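Local coordinates for protein aspartate--tRNA(Asp/Asn) ligase (Sulfolobus tokodaii, PDB 1WYD) that probably attaches L-aspartate to both tRNA(Asp) and tRNA(Asn), first activating the amino acid with ATP to form aspartyl-AMP, at residues L139-L148 against I245-E256; K262-E270 against M405-S413. One frame throughout, in Å; residues are numbered along the deposited sequence.

Contact 1: L139-L148 against I245-E256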
# COMPACT_ATOMS: atom_id res chain seq x y z
N LEU B 139 2.45 10.26 -6.76
CA LEU B 139 3.73 10.31 -7.44
C LEU B 139 4.79 10.07 -6.41
O LEU B 139 5.86 9.54 -6.73
CB LEU B 139 3.90 11.71 -8.02
CG LEU B 139 3.94 12.07 -9.51
CD1 LEU B 139 3.22 11.10 -10.47
CD2 LEU B 139 3.51 13.57 -9.71
N ALA B 140 4.55 10.48 -5.17
CA ALA B 140 5.59 10.30 -4.18
C ALA B 140 5.73 8.82 -3.82
O ALA B 140 6.81 8.35 -3.48
CB ALA B 140 5.30 11.12 -2.97
N LEU B 141 4.63 8.09 -3.90
CA LEU B 141 4.67 6.69 -3.52
C LEU B 141 5.32 5.84 -4.63
O LEU B 141 6.07 4.88 -4.36
CB LEU B 141 3.25 6.19 -3.18
CG LEU B 141 2.63 6.82 -1.90
CD1 LEU B 141 1.10 6.73 -1.94
CD2 LEU B 141 3.14 6.16 -0.62
N LYS B 142 5.00 6.21 -5.86
CA LYS B 142 5.55 5.60 -7.05
C LYS B 142 7.08 5.73 -6.98
O LYS B 142 7.78 4.74 -7.11
CB LYS B 142 4.95 6.28 -8.30
CG LYS B 142 5.17 5.51 -9.59
CD LYS B 142 5.43 6.43 -10.80
CE LYS B 142 6.53 7.48 -10.51
NZ LYS B 142 7.30 7.94 -11.71
N ALA B 143 7.57 6.92 -6.69
CA ALA B 143 9.02 7.18 -6.72
C ALA B 143 9.69 6.46 -5.58
O ALA B 143 10.86 6.06 -5.69
CB ALA B 143 9.34 8.68 -6.63
N PHE B 144 8.93 6.28 -4.49
CA PHE B 144 9.44 5.60 -3.31
C PHE B 144 9.68 4.15 -3.67
O PHE B 144 10.70 3.59 -3.36
CB PHE B 144 8.41 5.74 -2.18
CG PHE B 144 8.69 4.90 -0.96
CD1 PHE B 144 9.65 5.31 -0.01
CD2 PHE B 144 7.96 3.71 -0.72
CE1 PHE B 144 9.91 4.58 1.12
CE2 PHE B 144 8.21 2.94 0.44
CZ PHE B 144 9.19 3.39 1.38
N ARG B 145 8.70 3.52 -4.32
CA ARG B 145 8.79 2.09 -4.55
C ARG B 145 9.81 1.84 -5.66
O ARG B 145 10.61 0.90 -5.58
CB ARG B 145 7.43 1.54 -4.90
CG ARG B 145 6.43 1.57 -3.75
CD ARG B 145 5.20 0.75 -4.04
NE ARG B 145 4.13 0.97 -3.08
CZ ARG B 145 3.14 1.84 -3.22
NH1 ARG B 145 3.08 2.60 -4.30
NH2 ARG B 145 2.18 1.95 -2.28
N GLU B 146 9.81 2.69 -6.67
CA GLU B 146 10.74 2.58 -7.80
C GLU B 146 12.19 2.44 -7.35
O GLU B 146 12.87 1.49 -7.73
CB GLU B 146 10.53 3.79 -8.71
CG GLU B 146 11.49 3.92 -9.87
CD GLU B 146 11.25 5.23 -10.58
OE1 GLU B 146 10.74 5.21 -11.72
OE2 GLU B 146 11.55 6.28 -9.97
N THR B 147 12.64 3.35 -6.47
CA THR B 147 13.98 3.31 -5.92
C THR B 147 14.25 2.00 -5.22
O THR B 147 15.35 1.42 -5.34
CB THR B 147 14.21 4.48 -4.93
OG1 THR B 147 14.07 5.71 -5.64
CG2 THR B 147 15.69 4.55 -4.48
N LEU B 148 13.23 1.53 -4.49
CA LEU B 148 13.36 0.34 -3.67
C LEU B 148 13.47 -0.94 -4.49
O LEU B 148 14.25 -1.85 -4.12
CB LEU B 148 12.21 0.27 -2.64
CG LEU B 148 12.50 1.22 -1.50
CD1 LEU B 148 11.18 1.63 -0.84
CD2 LEU B 148 13.47 0.60 -0.51
N ILE B 245 16.31 7.53 -2.13
CA ILE B 245 14.85 7.52 -2.17
C ILE B 245 14.30 8.96 -2.25
O ILE B 245 13.58 9.32 -3.17
CB ILE B 245 14.29 6.78 -0.91
CG1 ILE B 245 14.58 5.27 -0.99
CG2 ILE B 245 12.77 7.07 -0.69
CD1 ILE B 245 14.00 4.50 0.16
N LEU B 246 14.68 9.77 -1.27
CA LEU B 246 14.19 11.15 -1.16
C LEU B 246 14.55 11.97 -2.36
O LEU B 246 13.78 12.79 -2.83
CB LEU B 246 14.79 11.82 0.06
CG LEU B 246 14.32 11.40 1.44
CD1 LEU B 246 14.97 12.33 2.45
CD2 LEU B 246 12.82 11.54 1.52
N HIS B 247 15.74 11.71 -2.87
CA HIS B 247 16.22 12.36 -4.07
C HIS B 247 15.35 11.98 -5.25
O HIS B 247 14.97 12.84 -6.07
CB HIS B 247 17.68 11.97 -4.32
CG HIS B 247 18.29 12.69 -5.47
ND1 HIS B 247 18.80 13.97 -5.36
CD2 HIS B 247 18.42 12.35 -6.77
CE1 HIS B 247 19.25 14.37 -6.54
NE2 HIS B 247 19.02 13.40 -7.41
N ASN B 248 15.01 10.70 -5.38
CA ASN B 248 14.17 10.32 -6.52
C ASN B 248 12.74 10.87 -6.39
O ASN B 248 12.07 11.16 -7.41
CB ASN B 248 14.19 8.81 -6.69
CG ASN B 248 13.47 8.35 -7.92
OD1 ASN B 248 13.84 8.73 -9.04
ND2 ASN B 248 12.46 7.47 -7.75
N ILE B 249 12.30 11.02 -5.13
CA ILE B 249 11.01 11.58 -4.79
C ILE B 249 10.96 13.03 -5.24
O ILE B 249 10.16 13.38 -6.08
CB ILE B 249 10.68 11.40 -3.25
CG1 ILE B 249 10.35 9.95 -2.94
CG2 ILE B 249 9.49 12.23 -2.87
CD1 ILE B 249 10.19 9.64 -1.50
N VAL B 250 11.80 13.88 -4.68
CA VAL B 250 11.76 15.30 -5.06
C VAL B 250 11.99 15.50 -6.57
O VAL B 250 11.30 16.33 -7.22
CB VAL B 250 12.71 16.15 -4.23
CG1 VAL B 250 12.40 15.99 -2.72
CG2 VAL B 250 14.12 15.75 -4.49
N LYS B 251 12.88 14.69 -7.14
CA LYS B 251 13.09 14.73 -8.59
C LYS B 251 11.82 14.38 -9.37
O LYS B 251 11.52 15.01 -10.38
CB LYS B 251 14.24 13.80 -9.00
CG LYS B 251 14.77 14.00 -10.41
CD LYS B 251 15.69 12.84 -10.81
CE LYS B 251 16.43 13.13 -12.14
NZ LYS B 251 16.39 11.92 -13.04
N THR B 252 11.08 13.38 -8.92
CA THR B 252 9.83 13.04 -9.61
C THR B 252 8.78 14.15 -9.49
O THR B 252 8.05 14.45 -10.45
CB THR B 252 9.28 11.69 -9.10
OG1 THR B 252 10.26 10.65 -9.30
CG2 THR B 252 8.10 11.25 -9.95
N ILE B 253 8.68 14.75 -8.31
CA ILE B 253 7.71 15.81 -8.09
C ILE B 253 8.09 16.96 -9.02
O ILE B 253 7.24 17.44 -9.77
CB ILE B 253 7.67 16.27 -6.62
CG1 ILE B 253 7.50 15.10 -5.64
CG2 ILE B 253 6.58 17.32 -6.43
CD1 ILE B 253 6.39 14.09 -5.97
N LYS B 254 9.36 17.35 -9.01
CA LYS B 254 9.91 18.41 -9.91
C LYS B 254 9.69 18.24 -11.42
O LYS B 254 9.50 19.22 -12.12
CB LYS B 254 11.39 18.66 -9.62
CG LYS B 254 11.61 19.65 -8.49
CD LYS B 254 13.08 19.82 -8.13
CE LYS B 254 13.21 20.47 -6.75
NZ LYS B 254 14.63 20.60 -6.24
N GLU B 255 9.68 17.01 -11.91
CA GLU B 255 9.46 16.74 -13.33
C GLU B 255 8.02 16.40 -13.71
O GLU B 255 7.48 16.94 -14.66
CB GLU B 255 10.36 15.60 -13.80
CG GLU B 255 11.80 16.00 -14.09
CD GLU B 255 12.73 14.80 -14.15
OE1 GLU B 255 13.94 14.99 -13.98
OE2 GLU B 255 12.24 13.66 -14.38
N GLU B 256 7.42 15.49 -12.96
CA GLU B 256 6.09 14.98 -13.25
C GLU B 256 4.98 15.73 -12.52
O GLU B 256 3.82 15.60 -12.85
CB GLU B 256 6.03 13.49 -12.89
CG GLU B 256 6.34 12.50 -14.02
CD GLU B 256 6.21 11.05 -13.54
OE1 GLU B 256 7.22 10.50 -13.08
OE2 GLU B 256 5.09 10.45 -13.61
O HOH W 1 9.82 8.03 -10.38
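The amide nitrogen of Asn248 reaches across to helix 139-148 and uses both its hydrogens there. With CG anti to the backbone N (chi1 -174°), its side chain crosses that of Glu146 at about a right angle, the carboxylate and amide planes 50° apart: ND2 gives one hydrogen to Glu146 OE2 at 2.7 Å, on the anti lone pair, and the other to Ala143 O at 3.0 Å. Both acceptors lie near the amide plane, fixing its rotation. With an alanine here, Ala143 O and Glu146 OE2 would probably each lose a donor and a gap would open beside the Ala143 methyl. That small methyl lets Ile249 CA come within 3.8 Å of Ala143 CB. Deeper in, Ile245 sets CG2 3.6 Å from Phe144 CD1 and CD1 against the Leu148 fork. Phe144 and Leu148 also touch strand 222-231, setting both helices against the class II catalytic sheet. On the other flank a bent Lys142 forms a salt bridge, NZ 2.9 Å from Glu256 OE1 on its syn lone pair. A water accepts from Lys142 NZ and donates to Glu146 OE2 and Thr252 OG1. An apolar seam thus meets a polar edge, where the lysine probably offsets two carboxylates.

Contact 2: K262-E270 against M405-S413. With SO4 (sulfate ion), chain G.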
# COMPACT_ATOMS: atom_id res chain seq x y z
N LYS B 262 3.24 24.32 -9.33
CA LYS B 262 2.85 25.63 -9.83
C LYS B 262 1.57 26.08 -9.11
O LYS B 262 1.57 27.12 -8.47
CB LYS B 262 2.69 25.57 -11.35
CG LYS B 262 2.85 26.89 -12.08
CD LYS B 262 1.94 26.98 -13.33
CE LYS B 262 1.80 28.45 -13.82
NZ LYS B 262 0.92 28.64 -15.01
N ILE B 263 0.51 25.28 -9.16
CA ILE B 263 -0.71 25.55 -8.39
C ILE B 263 -0.45 25.80 -6.90
O ILE B 263 -1.13 26.60 -6.26
CB ILE B 263 -1.71 24.40 -8.57
CG1 ILE B 263 -2.32 24.47 -9.98
CG2 ILE B 263 -2.78 24.36 -7.44
CD1 ILE B 263 -2.56 23.11 -10.58
N LEU B 264 0.58 25.16 -6.36
CA LEU B 264 0.94 25.26 -4.94
C LEU B 264 1.91 26.40 -4.55
O LEU B 264 2.16 26.63 -3.35
CB LEU B 264 1.50 23.90 -4.47
CG LEU B 264 0.51 22.73 -4.38
CD1 LEU B 264 1.25 21.37 -4.33
CD2 LEU B 264 -0.45 22.92 -3.20
N ASN B 265 2.47 27.08 -5.55
CA ASN B 265 3.52 28.09 -5.32
C ASN B 265 4.66 27.57 -4.47
O ASN B 265 5.07 28.19 -3.49
CB ASN B 265 2.93 29.34 -4.69
CG ASN B 265 1.78 29.87 -5.47
OD1 ASN B 265 1.98 30.58 -6.46
ND2 ASN B 265 0.57 29.50 -5.08
N TYR B 266 5.18 26.41 -4.83
CA TYR B 266 6.06 25.71 -3.92
C TYR B 266 7.17 24.99 -4.68
O TYR B 266 6.96 24.50 -5.79
CB TYR B 266 5.25 24.73 -3.00
CG TYR B 266 6.11 24.09 -1.93
CD1 TYR B 266 6.51 24.82 -0.80
CD2 TYR B 266 6.56 22.79 -2.07
CE1 TYR B 266 7.33 24.25 0.15
CE2 TYR B 266 7.38 22.20 -1.13
CZ TYR B 266 7.76 22.91 -0.02
OH TYR B 266 8.59 22.30 0.91
N GLU B 267 8.34 24.95 -4.07
CA GLU B 267 9.52 24.30 -4.64
C GLU B 267 10.08 23.44 -3.52
O GLU B 267 10.53 23.98 -2.52
CB GLU B 267 10.53 25.37 -5.05
CG GLU B 267 11.91 24.86 -5.47
CD GLU B 267 11.93 24.31 -6.90
OE1 GLU B 267 10.83 24.23 -7.54
OE2 GLU B 267 13.05 23.93 -7.40
N PRO B 268 10.02 22.11 -3.65
CA PRO B 268 10.61 21.23 -2.63
C PRO B 268 12.12 21.45 -2.49
O PRO B 268 12.76 21.84 -3.46
CB PRO B 268 10.34 19.82 -3.17
CG PRO B 268 9.84 19.98 -4.54
CD PRO B 268 9.39 21.37 -4.75
N PRO B 269 12.70 21.24 -1.32
CA PRO B 269 14.14 21.47 -1.15
C PRO B 269 14.97 20.63 -2.12
O PRO B 269 14.47 19.62 -2.63
CB PRO B 269 14.40 21.03 0.29
CG PRO B 269 13.25 20.15 0.59
CD PRO B 269 12.07 20.77 -0.07
N GLU B 270 16.21 21.05 -2.38
CA GLU B 270 17.22 20.18 -2.97
C GLU B 270 17.63 19.15 -1.92
O GLU B 270 17.78 19.47 -0.73
CB GLU B 270 18.47 20.99 -3.41
N MET B 405 4.82 14.77 3.08
CA MET B 405 4.09 15.65 2.19
C MET B 405 4.31 17.17 2.43
O MET B 405 4.26 17.95 1.48
CB MET B 405 2.63 15.27 2.15
CG MET B 405 2.41 13.98 1.38
SD MET B 405 2.56 14.20 -0.43
CE MET B 405 1.42 15.45 -0.82
N VAL B 406 4.59 17.55 3.69
CA VAL B 406 4.93 18.93 4.04
C VAL B 406 6.16 19.39 3.27
O VAL B 406 6.21 20.51 2.73
CB VAL B 406 5.23 19.08 5.53
CG1 VAL B 406 5.73 20.48 5.84
CG2 VAL B 406 3.99 18.74 6.37
N MET B 407 7.17 18.53 3.22
CA MET B 407 8.38 18.79 2.47
C MET B 407 8.10 18.85 0.95
O MET B 407 8.81 19.50 0.19
CB MET B 407 9.45 17.73 2.85
CG MET B 407 10.70 17.74 2.02
SD MET B 407 11.72 16.27 2.30
CE MET B 407 13.29 17.06 1.95
N LEU B 408 7.05 18.18 0.50
CA LEU B 408 6.76 18.17 -0.93
C LEU B 408 5.69 19.15 -1.41
O LEU B 408 5.44 19.22 -2.63
CB LEU B 408 6.42 16.76 -1.43
CG LEU B 408 7.41 15.64 -1.14
CD1 LEU B 408 6.72 14.37 -1.54
CD2 LEU B 408 8.70 15.84 -1.99
N THR B 409 5.07 19.90 -0.51
CA THR B 409 3.97 20.78 -0.93
C THR B 409 4.02 22.16 -0.29
O THR B 409 3.48 23.11 -0.83
CB THR B 409 2.63 20.14 -0.56
OG1 THR B 409 2.64 19.86 0.85
CG2 THR B 409 2.49 18.79 -1.22
N GLY B 410 4.65 22.24 0.88
CA GLY B 410 4.60 23.46 1.65
C GLY B 410 3.44 23.54 2.64
O GLY B 410 3.47 24.42 3.54
N ILE B 411 2.45 22.66 2.51
CA ILE B 411 1.31 22.70 3.45
C ILE B 411 1.75 22.40 4.86
O ILE B 411 2.36 21.36 5.14
CB ILE B 411 0.12 21.80 3.01
CG1 ILE B 411 -0.52 22.35 1.76
CG2 ILE B 411 -0.94 21.72 4.13
CD1 ILE B 411 -0.97 21.28 0.86
N GLN B 412 1.45 23.33 5.75
CA GLN B 412 1.82 23.26 7.15
C GLN B 412 0.73 22.63 8.03
O GLN B 412 0.77 22.75 9.24
CB GLN B 412 2.14 24.67 7.67
CG GLN B 412 3.36 25.37 7.03
CD GLN B 412 4.62 24.51 7.08
OE1 GLN B 412 5.21 24.33 8.14
NE2 GLN B 412 5.01 23.95 5.94
N SER B 413 -0.25 21.96 7.44
CA SER B 413 -1.22 21.23 8.28
C SER B 413 -1.50 19.84 7.73
O SER B 413 -1.84 19.65 6.56
CB SER B 413 -2.52 22.01 8.44
OG SER B 413 -3.47 21.29 9.23
S SO4 G . -2.22 20.28 12.39
O1 SO4 G . -1.86 21.68 12.57
O2 SO4 G . -2.69 19.72 13.67
O3 SO4 G . -1.04 19.55 11.91
O4 SO4 G . -3.30 20.20 11.39
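Met407 O, near the end of helix 401-409, takes a hydrogen bond of 2.9 Å from Tyr266 OH. The carbonyl oxygen sits at the ring edge, near its plane, yet the hydroxyl stands well above the carbonyl's own plane (58° out of it), so the bond avoids the lone-pair directions. Tyr348 in strand 343-348 also hydrogen-bonds to this hydroxyl, giving the phenol a second polar mate. A tyrosine suits the place because its ring can lie flat on backbone while its far end still reaches a carbonyl. CG stands anti to the backbone N (chi1 -173°), which carries the ring across the turn that closes the helix. Gly410 CA lies over one face, 3.5 Å from the ring centroid, as a CH-pi contact, and Gly410 N is over the centre of that same face. Glycine is needed twice over: its positive phi would jam a CB against the preceding carbonyl, and a CB would also run into Tyr266 CD1.

Beside the ring, Pro269 CG presses on Met407 CE at 3.4 Å, a tight fit between a rigid ring and a flexible thioether reached through an extended chain. Across the tyrosine, Leu264 brings CD1 to 4.2 Å from Thr409 CB, while its CD2 meets Ile411 CD1. Thr409 OG1 turns inward on its own helix, donating to Met405 O at 2.6 Å and accepting from Ile411 N. Two helix ends meet here: a Schellman motif at Asn265 ends helix 258-264, while an ST turn at Thr409 and the positive-phi Gly410 close helix 401-409. The latter, following strand 394-400 and carrying Arg403, predicted to bind ATP, is the motif 3 helix of class II synthetases, met here at its C-terminal end.

How the contacts relate
Contacts 1 and 2 have centres 14 Å apart and are joined through helix 235-256, which supplies one side of contact 1 and is followed directly in the chain by helix 258-264 of contact 2. Ile249 CG2 packs at 3.7 Å on Leu408 CD1, bringing helix 401-409 against the pair 139-148 and 245-256. At the far end Lys254 CE comes to 3.5 Å from Glu267 OE2, where the charged groups form a weak, long ion pair. Helix 401-409 begins at the predicted ATP-binding residues: the side chains of Leu401 and Ala140 are about 5 Å apart, and Arg403 shares the helix with Val406 of contact 2. Both contacts thus lie near the predicted ATP site.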